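Rpb7-binding protein seb1 (Schizosaccharomyces pombe 972h-, PDB 5MDT) drives transcription termination by binding RNA polymerase II, probably through the polymerase's C-terminal domain, and nascent RNA. Local coordinates at residues A[26-37]-A[64-73]. Numbering follows the deposited sequence.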
loop_
_atom_site.group_PDB
_atom_site.type_symbol
_atom_site.label_atom_id
_atom_site.label_comp_id
_atom_site.label_asym_id
_atom_site.label_seq_id
_atom_site.Cartn_x
_atom_site.Cartn_y
_atom_site.Cartn_z
ATOM N N ILE A 26 1.225 0.186 -11.562
ATOM C CA ILE A 26 1.712 0.676 -10.261
ATOM C C ILE A 26 2.273 2.101 -10.462
ATOM O O ILE A 26 1.909 3.011 -9.700
ATOM C CB ILE A 26 2.740 -0.296 -9.653
ATOM C CG1 ILE A 26 2.049 -1.613 -9.219
ATOM C CG2 ILE A 26 3.528 0.329 -8.485
ATOM C CD1 ILE A 26 3.096 -2.750 -9.039
ATOM N N LEU A 27 3.078 2.302 -11.507
ATOM C CA LEU A 27 3.600 3.642 -11.741
ATOM C C LEU A 27 2.507 4.643 -12.056
ATOM O O LEU A 27 2.561 5.764 -11.545
ATOM C CB LEU A 27 4.661 3.649 -12.857
ATOM C CG LEU A 27 5.930 2.841 -12.540
ATOM C CD1 LEU A 27 6.815 2.689 -13.756
ATOM C CD2 LEU A 27 6.677 3.409 -11.335
ATOM N N LYS A 28 1.520 4.277 -12.909
ATOM C CA LYS A 28 0.430 5.221 -13.255
ATOM C C LYS A 28 -0.403 5.601 -12.007
ATOM O O LYS A 28 -0.722 6.774 -11.789
ATOM C CB LYS A 28 -0.521 4.617 -14.310
ATOM C CG LYS A 28 0.095 4.384 -15.694
ATOM C CD LYS A 28 -0.978 4.179 -16.774
ATOM C CE LYS A 28 -1.616 2.807 -16.776
ATOM N NZ LYS A 28 -2.879 2.786 -17.561
ATOM N N LEU A 29 -0.737 4.603 -11.188
ATOM C CA LEU A 29 -1.544 4.818 -9.990
ATOM C C LEU A 29 -0.811 5.722 -9.027
ATOM O O LEU A 29 -1.414 6.631 -8.475
ATOM C CB LEU A 29 -1.804 3.440 -9.327
ATOM C CG LEU A 29 -2.786 2.535 -10.066
ATOM C CD1 LEU A 29 -2.663 1.091 -9.558
ATOM C CD2 LEU A 29 -4.222 3.015 -9.911
ATOM N N THR A 30 0.520 5.502 -8.879
ATOM C CA THR A 30 1.328 6.301 -7.979
ATOM C C THR A 30 1.351 7.747 -8.440
ATOM O O THR A 30 1.153 8.625 -7.600
ATOM C CB THR A 30 2.711 5.697 -7.838
ATOM O OG1 THR A 30 2.585 4.344 -7.351
ATOM C CG2 THR A 30 3.596 6.499 -6.917
ATOM N N ASN A 31 1.548 7.993 -9.765
ATOM C CA ASN A 31 1.507 9.369 -10.296
ATOM C C ASN A 31 0.181 10.045 -10.011
ATOM O O ASN A 31 0.162 11.221 -9.608
ATOM C CB ASN A 31 1.781 9.388 -11.807
ATOM C CG ASN A 31 3.239 9.151 -12.098
ATOM O OD1 ASN A 31 4.088 9.239 -11.199
ATOM N ND2 ASN A 31 3.568 8.786 -13.345
ATOM N N LEU A 32 -0.940 9.333 -10.240
ATOM C CA LEU A 32 -2.257 9.951 -10.017
ATOM C C LEU A 32 -2.423 10.367 -8.543
ATOM O O LEU A 32 -2.894 11.458 -8.266
ATOM C CB LEU A 32 -3.383 8.991 -10.453
ATOM C CG LEU A 32 -3.565 8.838 -11.972
ATOM C CD1 LEU A 32 -4.340 7.588 -12.288
ATOM C CD2 LEU A 32 -4.350 10.015 -12.544
ATOM N N SER A 33 -1.958 9.541 -7.610
ATOM C CA SER A 33 -2.085 9.866 -6.188
ATOM C C SER A 33 -1.187 11.047 -5.807
ATOM O O SER A 33 -1.608 11.897 -5.037
ATOM C CB SER A 33 -1.795 8.631 -5.331
ATOM O OG SER A 33 -0.417 8.328 -5.433
ATOM N N MET A 34 0.019 11.143 -6.402
ATOM C CA MET A 34 0.930 12.249 -6.095
ATOM C C MET A 34 0.493 13.532 -6.770
ATOM O O MET A 34 0.863 14.616 -6.301
ATOM C CB MET A 34 2.383 11.909 -6.517
ATOM C CG MET A 34 3.002 10.800 -5.687
ATOM S SD MET A 34 3.167 11.239 -3.931
ATOM C CE MET A 34 4.699 12.274 -4.025
ATOM N N GLU A 35 -0.253 13.436 -7.887
ATOM C CA GLU A 35 -0.715 14.651 -8.598
ATOM C C GLU A 35 -1.988 15.229 -7.950
ATOM O O GLU A 35 -2.417 16.341 -8.270
ATOM C CB GLU A 35 -1.004 14.335 -10.075
ATOM C CG GLU A 35 0.233 14.039 -10.925
ATOM C CD GLU A 35 0.014 13.193 -12.167
ATOM O OE1 GLU A 35 -1.154 12.895 -12.501
ATOM O OE2 GLU A 35 1.024 12.783 -12.782
ATOM N N ASN A 36 -2.587 14.474 -7.025
ATOM C CA ASN A 36 -3.848 14.851 -6.393
ATOM C C ASN A 36 -3.871 14.830 -4.868
ATOM O O ASN A 36 -4.917 14.571 -4.277
ATOM C CB ASN A 36 -4.964 14.006 -7.022
ATOM C CG ASN A 36 -5.144 14.307 -8.484
ATOM O OD1 ASN A 36 -4.717 13.533 -9.334
ATOM N ND2 ASN A 36 -5.850 15.387 -8.795
ATOM N N VAL A 37 -2.716 15.121 -4.243
ATOM C CA VAL A 37 -2.455 14.926 -2.812
ATOM C C VAL A 37 -3.574 15.440 -1.886
ATOM O O VAL A 37 -3.810 14.813 -0.857
ATOM C CB VAL A 37 -1.064 15.488 -2.392
ATOM C CG1 VAL A 37 -1.055 17.013 -2.296
ATOM C CG2 VAL A 37 -0.605 14.859 -1.083
ATOM N N TYR A 64 1.711 -4.238 -3.450
ATOM C CA TYR A 64 2.733 -3.501 -4.207
ATOM C C TYR A 64 2.227 -2.076 -4.531
ATOM O O TYR A 64 3.015 -1.124 -4.561
ATOM C CB TYR A 64 3.084 -4.220 -5.510
ATOM C CG TYR A 64 3.889 -5.492 -5.317
ATOM C CD1 TYR A 64 4.705 -5.664 -4.200
ATOM C CD2 TYR A 64 3.897 -6.484 -6.289
ATOM C CE1 TYR A 64 5.510 -6.805 -4.054
ATOM C CE2 TYR A 64 4.688 -7.632 -6.149
ATOM C CZ TYR A 64 5.487 -7.786 -5.029
ATOM O OH TYR A 64 6.288 -8.896 -4.905
ATOM N N ILE A 65 0.905 -1.940 -4.784
ATOM C CA ILE A 65 0.346 -0.587 -5.041
ATOM C C ILE A 65 0.478 0.247 -3.748
ATOM O O ILE A 65 0.950 1.381 -3.807
ATOM C CB ILE A 65 -1.127 -0.679 -5.529
ATOM C CG1 ILE A 65 -1.175 -1.283 -6.941
ATOM C CG2 ILE A 65 -1.846 0.727 -5.492
ATOM C CD1 ILE A 65 -2.572 -1.808 -7.280
ATOM N N LEU A 66 0.036 -0.302 -2.613
ATOM C CA LEU A 66 0.129 0.341 -1.307
ATOM C C LEU A 66 1.573 0.747 -1.025
ATOM O O LEU A 66 1.807 1.870 -0.604
ATOM C CB LEU A 66 -0.368 -0.605 -0.190
ATOM C CG LEU A 66 -0.185 -0.105 1.257
ATOM C CD1 LEU A 66 -1.045 1.149 1.531
ATOM C CD2 LEU A 66 -0.589 -1.205 2.277
ATOM N N ASP A 67 2.536 -0.161 -1.291
ATOM C CA ASP A 67 3.943 0.101 -1.061
ATOM C C ASP A 67 4.411 1.325 -1.835
ATOM O O ASP A 67 5.055 2.211 -1.268
ATOM C CB ASP A 67 4.774 -1.128 -1.474
ATOM C CG ASP A 67 6.262 -0.825 -1.504
ATOM O OD1 ASP A 67 6.788 -0.315 -0.483
ATOM O OD2 ASP A 67 6.883 -0.986 -2.591
ATOM N N SER A 68 4.108 1.358 -3.133
ATOM C CA SER A 68 4.570 2.457 -3.991
ATOM C C SER A 68 3.939 3.785 -3.565
ATOM O O SER A 68 4.637 4.793 -3.441
ATOM C CB SER A 68 4.241 2.163 -5.445
ATOM O OG SER A 68 4.749 3.185 -6.286
ATOM N N ILE A 69 2.647 3.764 -3.275
ATOM C CA ILE A 69 1.949 4.985 -2.862
ATOM C C ILE A 69 2.446 5.511 -1.499
ATOM O O ILE A 69 2.733 6.699 -1.403
ATOM C CB ILE A 69 0.434 4.743 -2.914
ATOM C CG1 ILE A 69 -0.027 4.697 -4.399
ATOM C CG2 ILE A 69 -0.301 5.874 -2.151
ATOM C CD1 ILE A 69 -1.450 4.256 -4.607
ATOM N N VAL A 70 2.567 4.638 -0.467
ATOM C CA VAL A 70 2.998 5.073 0.871
ATOM C C VAL A 70 4.414 5.652 0.840
ATOM O O VAL A 70 4.635 6.726 1.397
ATOM C CB VAL A 70 2.806 4.014 1.997
ATOM C CG1 VAL A 70 3.772 2.827 1.863
ATOM C CG2 VAL A 70 2.921 4.658 3.381
ATOM N N ARG A 71 5.343 4.988 0.139
ATOM C CA ARG A 71 6.714 5.509 0.042
ATOM C C ARG A 71 6.783 6.832 -0.752
ATOM O O ARG A 71 7.602 7.691 -0.432
ATOM C CB ARG A 71 7.650 4.450 -0.511
ATOM C CG ARG A 71 7.965 3.356 0.522
ATOM C CD ARG A 71 9.104 2.437 0.096
ATOM N NE ARG A 71 8.729 1.627 -1.063
ATOM C CZ ARG A 71 9.051 1.905 -2.323
ATOM N NH1 ARG A 71 9.809 2.959 -2.606
ATOM N NH2 ARG A 71 8.613 1.135 -3.311
ATOM N N SER A 72 5.883 7.017 -1.736
ATOM C CA SER A 72 5.820 8.264 -2.508
ATOM C C SER A 72 5.255 9.408 -1.658
ATOM O O SER A 72 5.844 10.477 -1.669
ATOM C CB SER A 72 5.050 8.068 -3.804
ATOM O OG SER A 72 5.809 7.240 -4.672
ATOM N N PHE A 73 4.213 9.157 -0.820
ATOM C CA PHE A 73 3.721 10.182 0.112
ATOM C C PHE A 73 4.804 10.520 1.139
ATOM O O PHE A 73 4.981 11.686 1.474
ATOM C CB PHE A 73 2.465 9.704 0.861
ATOM C CG PHE A 73 1.161 9.651 0.093
ATOM C CD1 PHE A 73 0.789 10.692 -0.753
ATOM C CD2 PHE A 73 0.240 8.636 0.328
ATOM C CE1 PHE A 73 -0.449 10.674 -1.417
ATOM C CE2 PHE A 73 -1.010 8.636 -0.311
ATOM C CZ PHE A 73 -1.347 9.653 -1.176
#
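T30 and S68 meet hydroxyl to hydroxyl at the middle of this helix pair: S68 OG donates to T30 OG1 over 2.7 Å, the one hydrogen bond between segments 26-37 and 64-73. T30 OG1 in turn donates to I26 O (2.8 Å) from above that carbonyl's plane, on the face opposite T30 N, giving a relay from S68 to the backbone one turn back. The S68 side chain, whose hydroxyl stands trans to the backbone N (chi1 -177°), sends OG to T30 OG1. The neighbouring serines turn their hydroxyls onto their own helices: S72 OG donates to S68 O, and S33 OG to T30 O. T30 CG2 rests against S72 OG at 3.2 Å. A valine in place of T30 would probably leave S68 OG without its cross-helix acceptor and I26 O with one donor fewer.

Apolar contacts fill in at both ends of the segments. I26 spreads three carbons over the partner helix, CD1 against Y64 CB, CG1 against I65 CG1 and CG2 against S68 CB at 3.6 Å, while L29 CD1 meets I65 CD1 at 3.7 Å. Toward the C-terminal ends of the two segments, the M34 chain, kinked at its second and third torsions (chi3 -80°), lays its thioether over the S72 backbone. Its SD lies 5.0 Å from the F73 ring centroid, an oblique Met-aromatic contact, and V37 CG2 meets F73 CE1 at 4.2 Å.

The axes of 26-35 and 64-73 approach to 9.2 Å and cross at -37°, running roughly in the same direction; T30, S68 and S72, all small, are consistent with this approach in the all-helical CID fold. Helix 4-16 covers L29 and I65 through F7, I10 and L14; F92 of helix 92-113 touches M34 and V37; and helix 119-131 packs against Y64 and R71, its W129 hydrogen-bonding D67.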